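Local coordinates for protein gamma-glutamyl-gamma-aminobutyrate hydrolase PuuD (Escherichia coli, PDB 6VTV) that hydrolyses the gamma-glutamyl linkage of gamma-glutamyl-gamma-aminobutyrate, releasing glutamate and 4-aminobutanoate in the last step of putrescine degradation, at residues G15-R20 with D97-A102. Residues are numbered along the deposited sequence; the frame is centred on the assembly and turned at random.
Sequences GVVMCR and DLLSMA
Val17 meets Leu99 and Ser100 where helix 94-109 lies over one face of the central sheet. The tight part begins with the methyls of Val17 and Leu99, which reach toward each other tip to tip: CG1 of Val17 lies 3.9 Å from CD2 of Leu99, and its CG2 is 4.1 Å from the same CD2, so the leucine methyl sits against both arms of the valine fork. In Leu99 a chi1 of 177° turns CG away from the backbone nitrogen and carries the branch toward the strand. A beta-branched valine suits the strand and offers two methyls at short range; the longer leucine reaches from the helix to the strand. Ile103 and Arg96 of the same helix also touch Val17, widening this buried patch. Strand 13-23, parallel to strands 45-49 and 68-71, belongs to the central sheet of the class I glutamine amidotransferase-like alpha/beta fold, and helix 94-109 packs on it here. Ser100 completes the cluster: its OG lies against CG1 of Val17 at 3.8 Å, a van der Waals contact, and is hydrogen-bonded to Glu123 and to the carbonyl of Arg96. A short side chain is consistent with the close approach, the CA atoms of Val17 and Ser100 being 7.0 Å apart. Leu98, by contrast, belongs to the exposed side of the helix, and Met101 is partly exposed; neither touches segment 15-20.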
ATOM      1  N   GLY B  15      -3.206   9.958  -1.271  1.00 25.30           N
ATOM      2  CA  GLY B  15      -2.136   9.101  -1.738  1.00 19.01           C
ATOM      3  C   GLY B  15      -0.996   9.049  -0.742  1.00 19.73           C
ATOM      4  O   GLY B  15      -0.448  10.090  -0.369  1.00 17.88           O
ATOM      5  N   VAL B  16      -0.626   7.850  -0.301  1.00 20.02           N
ATOM      6  CA  VAL B  16       0.381   7.664   0.737  1.00 18.49           C
ATOM      7  C   VAL B  16       1.594   6.985   0.117  1.00 20.89           C
ATOM      8  O   VAL B  16       1.500   5.852  -0.373  1.00 20.35           O
ATOM      9  CB  VAL B  16      -0.166   6.847   1.916  1.00 22.12           C
ATOM     10  CG1 VAL B  16       0.772   6.953   3.100  1.00 21.11           C
ATOM     11  CG2 VAL B  16      -1.557   7.328   2.294  1.00 20.88           C
ATOM     12  N   VAL B  17       2.735   7.675   0.149  1.00 19.17           N
ATOM     13  CA  VAL B  17       3.967   7.128  -0.402  1.00 20.33           C
ATOM     14  C   VAL B  17       4.471   6.007   0.495  1.00 20.82           C
ATOM     15  O   VAL B  17       4.574   6.162   1.719  1.00 20.43           O
ATOM     16  CB  VAL B  17       5.020   8.235  -0.565  1.00 22.65           C
ATOM     17  CG1 VAL B  17       6.391   7.636  -0.845  1.00 27.25           C
ATOM     18  CG2 VAL B  17       4.615   9.184  -1.684  1.00 20.55           C
ATOM     19  N   MET B  18       4.793   4.870  -0.111  1.00 25.68           N
ATOM     20  CA  MET B  18       5.232   3.700   0.629  1.00 25.44           C
ATOM     21  C   MET B  18       6.755   3.668   0.749  1.00 22.63           C
ATOM     22  O   MET B  18       7.474   4.456   0.131  1.00 24.79           O
ATOM     23  CB  MET B  18       4.725   2.428  -0.049  1.00 23.42           C
ATOM     24  CG  MET B  18       3.238   2.441  -0.345  1.00 24.19           C
ATOM     25  SD  MET B  18       2.711   0.964  -1.231  1.00 28.50           S
ATOM     26  CE  MET B  18       2.768  -0.226   0.098  1.00 20.02           C
ATOM     27  N   CYS B  19       7.241   2.737   1.566  1.00 19.17           N
ATOM     28  CA  CYS B  19       8.663   2.491   1.747  1.00 22.62           C
ATOM     29  C   CYS B  19       9.002   1.072   1.309  1.00 25.44           C
ATOM     30  O   CYS B  19       8.134   0.197   1.235  1.00 28.30           O
ATOM     31  CB  CYS B  19       9.093   2.695   3.209  1.00 28.08           C
ATOM     32  SG  CYS B  19       8.729   4.316   3.897  1.00 31.18           S
ATOM     33  N   ARG B  20      10.281   0.848   1.028  1.00 26.55           N
ATOM     34  CA  ARG B  20      10.759  -0.449   0.570  1.00 27.47           C
ATOM     35  C   ARG B  20      11.396  -1.218   1.719  1.00 25.96           C
ATOM     36  O   ARG B  20      12.157  -0.658   2.515  1.00 25.68           O
ATOM     37  CB  ARG B  20      11.772  -0.293  -0.566  1.00 28.00           C
ATOM     38  CG  ARG B  20      12.165  -1.596  -1.255  1.00 36.17           C
ATOM     39  CD  ARG B  20      12.757  -1.296  -2.621  1.00 40.07           C
ATOM     40  NE  ARG B  20      12.727  -2.432  -3.535  1.00 35.72           N
ATOM     41  CZ  ARG B  20      13.808  -3.097  -3.926  1.00 35.34           C
ATOM     42  NH1 ARG B  20      15.003  -2.743  -3.473  1.00 38.18           N
ATOM     43  NH2 ARG B  20      13.698  -4.113  -4.769  1.00 39.93           N
ATOM     44  N   ASP B  97      12.811   7.794  -2.720  1.00 28.08           N
ATOM     45  CA  ASP B  97      13.353   9.074  -3.163  1.00 24.86           C
ATOM     46  C   ASP B  97      12.802   9.456  -4.530  1.00 24.83           C
ATOM     47  O   ASP B  97      12.354  10.588  -4.743  1.00 25.68           O
ATOM     48  CB  ASP B  97      14.881   9.007  -3.215  1.00 25.09           C
ATOM     49  CG  ASP B  97      15.522   9.121  -1.849  1.00 28.85           C
ATOM     50  OD1 ASP B  97      14.791   9.297  -0.851  1.00 27.95           O
ATOM     51  OD2 ASP B  97      16.767   9.034  -1.777  1.00 25.87           O
ATOM     52  N   LEU B  98      12.824   8.510  -5.470  1.00 25.60           N
ATOM     53  CA  LEU B  98      12.333   8.775  -6.818  1.00 27.86           C
ATOM     54  C   LEU B  98      10.862   9.172  -6.799  1.00 31.91           C
ATOM     55  O   LEU B  98      10.469  10.178  -7.403  1.00 24.04           O
ATOM     56  CB  LEU B  98      12.548   7.544  -7.696  1.00 27.09           C
ATOM     57  CG  LEU B  98      12.604   7.763  -9.206  1.00 33.66           C
ATOM     58  CD1 LEU B  98      13.826   8.583  -9.593  1.00 34.66           C
ATOM     59  CD2 LEU B  98      12.596   6.421  -9.923  1.00 37.98           C
ATOM     60  N   LEU B  99      10.031   8.391  -6.103  1.00 26.23           N
ATOM     61  CA  LEU B  99       8.601   8.682  -6.059  1.00 23.56           C
ATOM     62  C   LEU B  99       8.316   9.967  -5.289  1.00 23.91           C
ATOM     63  O   LEU B  99       7.478  10.773  -5.708  1.00 24.28           O
ATOM     64  CB  LEU B  99       7.844   7.507  -5.439  1.00 24.13           C
ATOM     65  CG  LEU B  99       6.335   7.698  -5.269  1.00 27.76           C
ATOM     66  CD1 LEU B  99       5.665   7.915  -6.619  1.00 26.22           C
ATOM     67  CD2 LEU B  99       5.705   6.519  -4.534  1.00 25.34           C
ATOM     68  N   SER B 100       9.006  10.175  -4.164  1.00 25.61           N
ATOM     69  CA  SER B 100       8.753  11.356  -3.342  1.00 25.46           C
ATOM     70  C   SER B 100       9.080  12.636  -4.098  1.00 25.64           C
ATOM     71  O   SER B 100       8.284  13.581  -4.111  1.00 24.31           O
ATOM     72  CB  SER B 100       9.565  11.278  -2.050  1.00 31.82           C
ATOM     73  OG  SER B 100       9.108  10.221  -1.224  1.00 41.22           O
ATOM     74  N   MET B 101      10.255  12.688  -4.732  1.00 23.87           N
ATOM     75  CA  MET B 101      10.631  13.880  -5.485  1.00 29.17           C
ATOM     76  C   MET B 101       9.644  14.154  -6.612  1.00 30.69           C
ATOM     77  O   MET B 101       9.250  15.305  -6.835  1.00 31.92           O
ATOM     78  CB  MET B 101      12.049  13.731  -6.044  1.00 30.82           C
ATOM     79  CG  MET B 101      13.138  13.621  -4.988  1.00 35.71           C
ATOM     80  SD  MET B 101      13.182  15.024  -3.858  1.00 35.72           S
ATOM     81  CE  MET B 101      12.885  14.203  -2.295  1.00 35.53           C
ATOM     82  N   ALA B 102       9.221  13.108  -7.323  1.00 26.04           N
ATOM     83  CA  ALA B 102       8.324  13.301  -8.456  1.00 25.04           C
ATOM     84  C   ALA B 102       6.945  13.764  -7.998  1.00 24.68           C
ATOM     85  O   ALA B 102       6.363  14.684  -8.582  1.00 25.86           O
ATOM     86  CB  ALA B 102       8.218  12.011  -9.269  1.00 26.47           C
TER